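Local coordinates for arsenite methyltransferase (Chlamydomonas reinhardtii, PDB 5EVJ), which probably catalyses stepwise methylation of trivalent arsenic, using S-adenosyl-L-methionine as methyl donor and arsenic triglutathione as substrate, at residues A[167-175]-A[194-202]; A[278-286]-A[343-351]. The protein carries 15 engineered substitutions. All coordinates share one frame; numbering follows the deposited sequence.

Interaction 1: residues A[167-175]-A[194-202]; sequences ISNCVINLS and EMHFSDVYV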
loop_
_atom_site.group_PDB
_atom_site.type_symbol
_atom_site.label_atom_id
_atom_site.label_comp_id
_atom_site.label_asym_id
_atom_site.label_seq_id
_atom_site.Cartn_x
_atom_site.Cartn_y
_atom_site.Cartn_z
ATOM N N ILE A 167 3.854 -1.602 -3.672
ATOM C CA ILE A 167 2.632 -0.826 -3.907
ATOM C C ILE A 167 1.833 -1.407 -5.081
ATOM O O ILE A 167 2.397 -2.116 -5.958
ATOM C CB ILE A 167 2.847 0.715 -4.123
ATOM C CG1 ILE A 167 3.256 1.008 -5.573
ATOM C CG2 ILE A 167 3.724 1.345 -3.011
ATOM C CD1 ILE A 167 3.731 2.455 -5.824
ATOM N N SER A 168 0.525 -1.088 -5.090
ATOM C CA SER A 168 -0.398 -1.675 -6.031
ATOM C C SER A 168 -1.633 -0.837 -6.095
ATOM O O SER A 168 -2.019 -0.209 -5.125
ATOM C CB SER A 168 -0.816 -3.075 -5.592
ATOM O OG SER A 168 -1.299 -3.806 -6.705
ATOM N N ASN A 169 -2.310 -0.865 -7.240
ATOM C CA ASN A 169 -3.485 -0.024 -7.372
ATOM C C ASN A 169 -4.594 -0.775 -8.096
ATOM O O ASN A 169 -4.596 -0.845 -9.339
ATOM C CB ASN A 169 -3.083 1.270 -8.056
ATOM C CG ASN A 169 -4.153 2.335 -7.968
ATOM O OD1 ASN A 169 -5.316 2.030 -7.704
ATOM N ND2 ASN A 169 -3.783 3.595 -8.242
ATOM N N CYS A 170 -5.482 -1.418 -7.324
ATOM C CA CYS A 170 -6.701 -2.039 -7.858
ATOM C C CYS A 170 -6.441 -3.062 -8.887
ATOM O O CYS A 170 -7.094 -3.011 -9.926
ATOM C CB CYS A 170 -7.577 -0.989 -8.556
ATOM S SG CYS A 170 -9.198 -0.680 -7.822
ATOM N N VAL A 171 -5.485 -3.957 -8.652
ATOM C CA VAL A 171 -5.237 -5.074 -9.547
ATOM C C VAL A 171 -5.215 -6.398 -8.774
ATOM O O VAL A 171 -5.183 -7.476 -9.366
ATOM C CB VAL A 171 -3.872 -5.000 -10.323
ATOM C CG1 VAL A 171 -3.792 -3.880 -11.394
ATOM C CG2 VAL A 171 -2.678 -5.000 -9.374
ATOM N N ILE A 172 -5.253 -6.356 -7.461
ATOM C CA ILE A 172 -5.134 -7.608 -6.751
ATOM C C ILE A 172 -6.430 -8.435 -6.747
ATOM O O ILE A 172 -6.384 -9.663 -6.659
ATOM C CB ILE A 172 -4.469 -7.422 -5.374
ATOM C CG1 ILE A 172 -3.161 -6.647 -5.582
ATOM C CG2 ILE A 172 -4.258 -8.762 -4.669
ATOM C CD1 ILE A 172 -2.224 -6.568 -4.401
ATOM N N ASN A 173 -7.573 -7.778 -6.890
ATOM C CA ASN A 173 -8.837 -8.522 -6.989
ATOM C C ASN A 173 -8.905 -9.362 -8.228
ATOM O O ASN A 173 -9.768 -10.224 -8.342
ATOM C CB ASN A 173 -10.074 -7.606 -6.958
ATOM C CG ASN A 173 -10.266 -6.880 -5.607
ATOM O OD1 ASN A 173 -11.187 -6.072 -5.478
ATOM N ND2 ASN A 173 -9.395 -7.153 -4.606
ATOM N N LEU A 174 -8.024 -9.100 -9.179
ATOM C CA LEU A 174 -8.072 -9.831 -10.437
ATOM C C LEU A 174 -7.120 -10.983 -10.404
ATOM O O LEU A 174 -7.181 -11.862 -11.243
ATOM C CB LEU A 174 -7.798 -8.915 -11.628
ATOM C CG LEU A 174 -8.786 -7.761 -11.750
ATOM C CD1 LEU A 174 -8.409 -6.746 -10.695
ATOM C CD2 LEU A 174 -8.695 -7.123 -13.121
ATOM N N SER A 175 -6.239 -11.011 -9.425
ATOM C CA SER A 175 -5.372 -12.154 -9.287
ATOM C C SER A 175 -6.173 -13.464 -9.226
ATOM O O SER A 175 -7.175 -13.546 -8.532
ATOM C CB SER A 175 -4.497 -12.047 -8.050
ATOM O OG SER A 175 -3.761 -13.264 -7.868
ATOM N N GLU A 194 7.005 -2.204 3.974
ATOM C CA GLU A 194 5.603 -2.143 3.973
ATOM C C GLU A 194 5.021 -2.482 2.565
ATOM O O GLU A 194 5.515 -1.995 1.542
ATOM C CB GLU A 194 5.182 -0.709 4.360
ATOM C CG GLU A 194 3.679 -0.507 4.454
ATOM C CD GLU A 194 3.220 0.960 4.461
ATOM O OE1 GLU A 194 4.048 1.893 4.605
ATOM O OE2 GLU A 194 1.984 1.205 4.346
ATOM N N MET A 195 3.926 -3.234 2.543
ATOM C CA MET A 195 3.052 -3.255 1.398
ATOM C C MET A 195 1.961 -2.240 1.629
ATOM O O MET A 195 1.251 -2.332 2.576
ATOM C CB MET A 195 2.449 -4.624 1.176
ATOM C CG MET A 195 1.553 -4.642 -0.073
ATOM S SD MET A 195 1.169 -6.369 -0.506
ATOM C CE MET A 195 0.113 -6.026 -1.931
ATOM N N HIS A 196 1.838 -1.273 0.738
ATOM C CA HIS A 196 0.976 -0.138 0.849
ATOM C C HIS A 196 0.199 -0.091 -0.480
ATOM O O HIS A 196 0.762 0.214 -1.524
ATOM C CB HIS A 196 1.799 1.097 0.991
ATOM C CG HIS A 196 1.045 2.317 1.379
ATOM N ND1 HIS A 196 0.310 3.065 0.472
ATOM C CD2 HIS A 196 1.017 3.014 2.539
ATOM C CE1 HIS A 196 -0.177 4.134 1.067
ATOM N NE2 HIS A 196 0.190 4.097 2.332
ATOM N N PHE A 197 -1.099 -0.325 -0.444
ATOM C CA PHE A 197 -1.845 -0.534 -1.695
ATOM C C PHE A 197 -3.343 -0.250 -1.543
ATOM O O PHE A 197 -3.883 -0.277 -0.421
ATOM C CB PHE A 197 -1.581 -1.963 -2.171
ATOM C CG PHE A 197 -2.376 -3.003 -1.484
ATOM C CD1 PHE A 197 -2.121 -3.361 -0.170
ATOM C CD2 PHE A 197 -3.364 -3.682 -2.197
ATOM C CE1 PHE A 197 -2.853 -4.384 0.467
ATOM C CE2 PHE A 197 -4.081 -4.694 -1.627
ATOM C CZ PHE A 197 -3.847 -5.035 -0.272
ATOM N N SER A 198 -3.991 0.088 -2.642
ATOM C CA SER A 198 -5.401 0.372 -2.616
ATOM C C SER A 198 -6.112 -0.651 -3.469
ATOM O O SER A 198 -5.560 -1.162 -4.458
ATOM C CB SER A 198 -5.697 1.808 -3.104
ATOM O OG SER A 198 -5.183 1.979 -4.423
ATOM N N ASP A 199 -7.314 -1.000 -3.052
ATOM C CA ASP A 199 -8.080 -1.952 -3.816
ATOM C C ASP A 199 -9.528 -1.828 -3.381
ATOM O O ASP A 199 -9.884 -1.021 -2.488
ATOM C CB ASP A 199 -7.526 -3.382 -3.657
ATOM C CG ASP A 199 -7.737 -4.255 -4.933
ATOM O OD1 ASP A 199 -8.714 -4.012 -5.656
ATOM O OD2 ASP A 199 -6.937 -5.191 -5.237
ATOM N N VAL A 200 -10.382 -2.597 -4.015
ATOM C CA VAL A 200 -11.801 -2.505 -3.681
ATOM C C VAL A 200 -12.234 -3.682 -2.806
ATOM O O VAL A 200 -11.893 -4.823 -3.065
ATOM C CB VAL A 200 -12.643 -2.409 -4.949
ATOM C CG1 VAL A 200 -14.119 -2.501 -4.584
ATOM C CG2 VAL A 200 -12.362 -1.087 -5.644
ATOM N N TYR A 201 -12.957 -3.392 -1.745
ATOM C CA TYR A 201 -13.464 -4.448 -0.830
ATOM C C TYR A 201 -14.964 -4.301 -0.625
ATOM O O TYR A 201 -15.553 -3.238 -0.983
ATOM C CB TYR A 201 -12.740 -4.344 0.538
ATOM C CG TYR A 201 -11.251 -4.507 0.350
ATOM C CD1 TYR A 201 -10.444 -3.392 0.067
ATOM C CD2 TYR A 201 -10.641 -5.775 0.386
ATOM C CE1 TYR A 201 -9.089 -3.533 -0.183
ATOM C CE2 TYR A 201 -9.260 -5.919 0.123
ATOM C CZ TYR A 201 -8.517 -4.767 -0.157
ATOM O OH TYR A 201 -7.171 -4.842 -0.364
ATOM N N VAL A 202 -15.559 -5.306 0.042
ATOM C CA VAL A 202 -16.976 -5.287 0.423
ATOM C C VAL A 202 -17.180 -5.414 1.937
ATOM O O VAL A 202 -16.333 -5.974 2.631
ATOM C CB VAL A 202 -17.721 -6.460 -0.244
ATOM C CG1 VAL A 202 -19.257 -6.251 -0.228
ATOM C CG2 VAL A 202 -17.206 -6.652 -1.656
HETATM O O HOH W 1 -4.199 -3.480 -5.759
HETATM O O HOH W 2 -10.841 -7.492 -2.280
#
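Ser-168 and Phe-197 sit side by side where strand 167-169 runs parallel to strand 194-202, the axes 4.8 Å apart and within 2° of each other. These are two neighbouring central strands of the Rossmann-like class I methyltransferase sheet, order 3-2-1-4-5-7-6, joined through helix 178-188 in a beta-alpha-beta crossover. Ser-198 N donates a hydrogen bond to Ser-168 O at 3.2 Å, and Cys-170 N donates one to Ser-198 O at 2.9 Å. Beyond Cys-170 segment 167-175 turns away, and the Asp-199 carboxylate takes over the pairing. Asp-199 OD2 faces the turn and takes two weak, bent bonds, from Ile-172 N at 3.0 Å and Asn-173 N at 3.1 Å. The other oxygen, Asp-199 OD1, is held by the next backbone amide, Val-200 N, at 2.7 Å on the anti side; bonded firmly at OD1 and weakly at OD2, the buried carboxylate is probably limited in its rotation. Water 1 sits between the two segments, donating to Ser-198 O and accepting from Val-171 N, and lies in the plane of the Phe-197 ring at its edge.

Beside this polar patch is an oily one. Met-195 is extended, with CG anti to the backbone N (chi1 -178°), which carries CE over the centre of one Phe-197 ring face. There Met-195 CE meets Ile-172 CD1 tip to tip at 3.4 Å, while the Ile-172 and Phe-197 side chains cross at about a right angle, CD1 touching the ring near CD2. On the other flank Cys-170, disulfide-bonded to Cys-74, rests its SG against Val-200 CG2. The Asn-173 amide lies only 14° from the Asp-199 carboxylate plane, but its modelled rotation is doubtful: Asn-173 OD1 stands 2.8 Å from Val-200 O, acceptor against acceptor.

Interaction 2: residues A[278-286]-A[343-351]; sequences GQIEDLAED and RAVHYGQFD. Engineered in segment 278-286: Ala-284 (natural residue Cys).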
loop_
_atom_site.group_PDB
_atom_site.type_symbol
_atom_site.label_atom_id
_atom_site.label_comp_id
_atom_site.label_asym_id
_atom_site.label_seq_id
_atom_site.Cartn_x
_atom_site.Cartn_y
_atom_site.Cartn_z
ATOM N N GLY A 278 8.839 -10.989 13.742
ATOM C CA GLY A 278 8.869 -11.319 15.190
ATOM C C GLY A 278 8.137 -10.296 16.059
ATOM O O GLY A 278 7.997 -10.545 17.237
ATOM N N GLN A 279 7.613 -9.200 15.491
ATOM C CA GLN A 279 7.107 -8.100 16.314
ATOM C C GLN A 279 5.611 -7.850 16.214
ATOM O O GLN A 279 5.059 -7.253 17.137
ATOM C CB GLN A 279 7.810 -6.769 15.924
ATOM C CG GLN A 279 9.341 -6.766 16.118
ATOM C CD GLN A 279 9.712 -6.705 17.612
ATOM O OE1 GLN A 279 9.849 -7.727 18.221
ATOM N NE2 GLN A 279 9.758 -5.500 18.223
ATOM N N ILE A 280 4.966 -8.225 15.096
ATOM C CA ILE A 280 3.636 -7.734 14.826
ATOM C C ILE A 280 2.638 -8.794 15.358
ATOM O O ILE A 280 2.741 -9.974 14.996
ATOM C CB ILE A 280 3.364 -7.429 13.318
ATOM C CG1 ILE A 280 4.360 -6.397 12.698
ATOM C CG2 ILE A 280 1.956 -6.895 13.133
ATOM C CD1 ILE A 280 4.571 -5.156 13.564
ATOM N N GLU A 281 1.752 -8.400 16.280
ATOM C CA GLU A 281 0.918 -9.387 17.044
ATOM C C GLU A 281 -0.488 -9.217 16.621
ATOM O O GLU A 281 -0.801 -8.241 15.949
ATOM C CB GLU A 281 1.059 -9.202 18.559
ATOM C CG GLU A 281 2.470 -9.526 19.026
ATOM C CD GLU A 281 2.667 -9.291 20.504
ATOM O OE1 GLU A 281 3.079 -8.180 20.882
ATOM O OE2 GLU A 281 2.538 -10.244 21.324
ATOM N N ASP A 282 -1.352 -10.161 16.929
ATOM C CA ASP A 282 -2.744 -10.010 16.489
ATOM C C ASP A 282 -3.601 -9.352 17.519
ATOM O O ASP A 282 -4.788 -9.410 17.407
ATOM C CB ASP A 282 -3.402 -11.357 16.096
ATOM C CG ASP A 282 -3.351 -12.429 17.223
ATOM O OD1 ASP A 282 -3.052 -12.137 18.415
ATOM O OD2 ASP A 282 -3.677 -13.630 16.922
ATOM N N LEU A 283 -3.025 -8.723 18.526
ATOM C CA LEU A 283 -3.842 -7.769 19.319
ATOM C C LEU A 283 -2.944 -6.586 19.588
ATOM O O LEU A 283 -1.712 -6.717 19.529
ATOM C CB LEU A 283 -4.289 -8.375 20.671
ATOM C CG LEU A 283 -5.361 -9.520 20.622
ATOM C CD1 LEU A 283 -5.511 -10.115 22.030
ATOM C CD2 LEU A 283 -6.739 -9.119 20.093
ATOM N N ALA A 284 -3.558 -5.453 19.941
ATOM C CA ALA A 284 -2.846 -4.345 20.503
ATOM C C ALA A 284 -2.380 -4.767 21.896
ATOM O O ALA A 284 -3.219 -5.003 22.774
ATOM C CB ALA A 284 -3.823 -3.131 20.588
ATOM N N GLU A 285 -1.061 -4.880 22.108
ATOM C CA GLU A 285 -0.478 -5.382 23.342
ATOM C C GLU A 285 0.274 -4.241 23.972
ATOM O O GLU A 285 0.926 -3.434 23.277
ATOM C CB GLU A 285 0.556 -6.508 23.081
ATOM C CG GLU A 285 -0.031 -7.797 22.485
ATOM C CD GLU A 285 -0.991 -8.528 23.454
ATOM O OE1 GLU A 285 -1.157 -8.072 24.637
ATOM O OE2 GLU A 285 -1.590 -9.570 23.059
ATOM N N ASP A 286 0.275 -4.202 25.298
ATOM C CA ASP A 286 0.738 -2.998 25.990
ATOM C C ASP A 286 2.146 -3.179 26.522
ATOM O O ASP A 286 2.316 -3.863 27.498
ATOM C CB ASP A 286 -0.200 -2.721 27.177
ATOM C CG ASP A 286 0.034 -1.292 27.834
ATOM O OD1 ASP A 286 1.101 -0.627 27.553
ATOM O OD2 ASP A 286 -0.906 -0.845 28.580
ATOM N N ARG A 343 10.207 -3.335 25.008
ATOM C CA ARG A 343 9.291 -4.443 25.170
ATOM C C ARG A 343 9.768 -5.361 26.271
ATOM O O ARG A 343 9.313 -6.464 26.332
ATOM C CB ARG A 343 9.107 -5.223 23.842
ATOM C CG ARG A 343 8.343 -4.479 22.777
ATOM C CD ARG A 343 7.779 -5.571 21.853
ATOM N NE ARG A 343 7.182 -5.039 20.640
ATOM C CZ ARG A 343 6.411 -5.728 19.788
ATOM N NH1 ARG A 343 6.129 -7.053 19.991
ATOM N NH2 ARG A 343 5.954 -5.092 18.681
ATOM N N ALA A 344 10.634 -4.913 27.182
ATOM C CA ALA A 344 11.092 -5.804 28.288
ATOM C C ALA A 344 10.006 -6.177 29.303
ATOM O O ALA A 344 10.140 -7.146 30.070
ATOM C CB ALA A 344 12.350 -5.276 28.990
ATOM N N VAL A 345 8.933 -5.414 29.328
ATOM C CA VAL A 345 7.924 -5.680 30.317
ATOM C C VAL A 345 6.635 -5.551 29.630
ATOM O O VAL A 345 6.375 -4.531 29.006
ATOM C CB VAL A 345 7.933 -4.714 31.567
ATOM C CG1 VAL A 345 6.765 -5.104 32.487
ATOM C CG2 VAL A 345 9.295 -4.739 32.336
ATOM N N HIS A 346 5.822 -6.601 29.769
ATOM C CA HIS A 346 4.477 -6.617 29.193
ATOM C C HIS A 346 3.448 -6.248 30.257
ATOM O O HIS A 346 3.466 -6.788 31.404
ATOM C CB HIS A 346 4.234 -8.031 28.590
ATOM C CG HIS A 346 2.857 -8.270 28.073
ATOM N ND1 HIS A 346 2.379 -7.684 26.923
ATOM C CD2 HIS A 346 1.873 -9.072 28.519
ATOM C CE1 HIS A 346 1.130 -8.071 26.708
ATOM N NE2 HIS A 346 0.808 -8.917 27.669
ATOM N N TYR A 347 2.514 -5.389 29.870
ATOM C CA TYR A 347 1.539 -4.858 30.829
ATOM C C TYR A 347 0.147 -5.372 30.638
ATOM O O TYR A 347 -0.732 -5.107 31.474
ATOM C CB TYR A 347 1.492 -3.285 30.799
ATOM C CG TYR A 347 2.807 -2.668 31.235
ATOM C CD1 TYR A 347 3.097 -2.451 32.588
ATOM C CD2 TYR A 347 3.774 -2.339 30.285
ATOM C CE1 TYR A 347 4.332 -1.913 32.968
ATOM C CE2 TYR A 347 5.015 -1.812 30.635
ATOM C CZ TYR A 347 5.300 -1.594 31.963
ATOM O OH TYR A 347 6.548 -1.078 32.252
ATOM N N GLY A 348 -0.110 -6.051 29.511
ATOM C CA GLY A 348 -1.472 -6.494 29.332
ATOM C C GLY A 348 -1.955 -6.038 28.003
ATOM O O GLY A 348 -1.183 -5.593 27.170
ATOM N N GLN A 349 -3.231 -6.227 27.758
ATOM C CA GLN A 349 -3.732 -5.799 26.527
ATOM C C GLN A 349 -3.921 -4.255 26.518
ATOM O O GLN A 349 -4.380 -3.679 27.499
ATOM C CB GLN A 349 -5.055 -6.497 26.307
ATOM C CG GLN A 349 -5.653 -6.211 24.926
ATOM C CD GLN A 349 -6.961 -6.916 24.783
ATOM O OE1 GLN A 349 -7.291 -7.875 25.580
ATOM N NE2 GLN A 349 -7.730 -6.500 23.806
ATOM N N PHE A 350 -3.600 -3.595 25.402
ATOM C CA PHE A 350 -3.532 -2.145 25.401
ATOM C C PHE A 350 -4.921 -1.605 25.222
ATOM O O PHE A 350 -5.645 -2.097 24.361
ATOM C CB PHE A 350 -2.578 -1.721 24.293
ATOM C CG PHE A 350 -2.585 -0.257 24.015
ATOM C CD1 PHE A 350 -1.778 0.577 24.710
ATOM C CD2 PHE A 350 -3.417 0.271 23.047
ATOM C CE1 PHE A 350 -1.754 1.920 24.439
ATOM C CE2 PHE A 350 -3.393 1.618 22.759
ATOM C CZ PHE A 350 -2.539 2.440 23.451
ATOM N N ASP A 351 -5.352 -0.636 26.043
ATOM C CA ASP A 351 -6.732 -0.074 25.889
ATOM C C ASP A 351 -7.890 -1.047 26.126
ATOM O O ASP A 351 -8.865 -1.122 25.347
ATOM C CB ASP A 351 -6.945 0.487 24.489
ATOM C CG ASP A 351 -6.844 1.959 24.460
ATOM O OD1 ASP A 351 -6.336 2.521 25.454
ATOM O OD2 ASP A 351 -7.276 2.551 23.456
HETATM O O HOH W 3 -3.493 0.014 27.911
#
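Arg-343 reaches across to Gln-279 and takes hold of its backbone carbonyl from the guanidinium edge: Arg-343 NH2 bonds Gln-279 O at 2.8 Å, and NH1 adds a weak bond to the same oxygen at 3.1 Å. The Gln-279 amide doubles back to stack over one guanidinium face, planes 26° apart, NE2 3.5 Å above it and itself bonded to Glu-330. Glu-281 OE1 makes a salt bridge to Arg-343 NH1 at 3.4 Å; it lies well out of the guanidinium plane, so charge alone acts here, and its hydrogen bond goes to Tyr-287 OH. An alanine here removes both guanidinium donors, and would probably leave Gln-279 O without these partners, the Gln-279 amide without the face it stacks on and Glu-281 without its nearby positive charge.

Further along, the backbones form a short antiparallel ladder. Phe-350 N meets Ala-284 O at 3.0 Å in a nearly straight bond (173°), Asp-286 N meets Gly-348 O at 2.8 Å, and Tyr-347 N meets Asp-286 O at 2.8 Å. Ala-284, engineered from cysteine, lays its CB against Phe-350 CB. Asp-286 OD2 is tied through water 3 to Asp-351 N, while OD1 accepts a hydrogen bond from Gly-288 N. Main-chain bonds thus hold the ladder, where Gly-348 has backbone angles that call for glycine, while the arginine end combines a two-donor grip on one carbonyl oxygen with charge from Glu-281.

Following the chain from the N terminus, interaction 1 comes first: 18 residues, mostly helix 178-188, separate its segments, and the contact closes that crossover by pairing two central strands of the methyltransferase sheet. The chain then adds strands 243-249 and 266-274 to the same sheet before interaction 2 opens. There 56 residues, including strands 289-293, 303-305 and 310-313 and helix 322-329, loop out and are closed where 278-286 meets 343-351, through the short strands 285-286 and 348-349. The two loops stand in series, neither enclosing nor crossing the other. Their centres lie 28 Å apart and their nearest atoms about 10 Å, one buried near the middle of the chain, the other at the surface towards its C-terminal end.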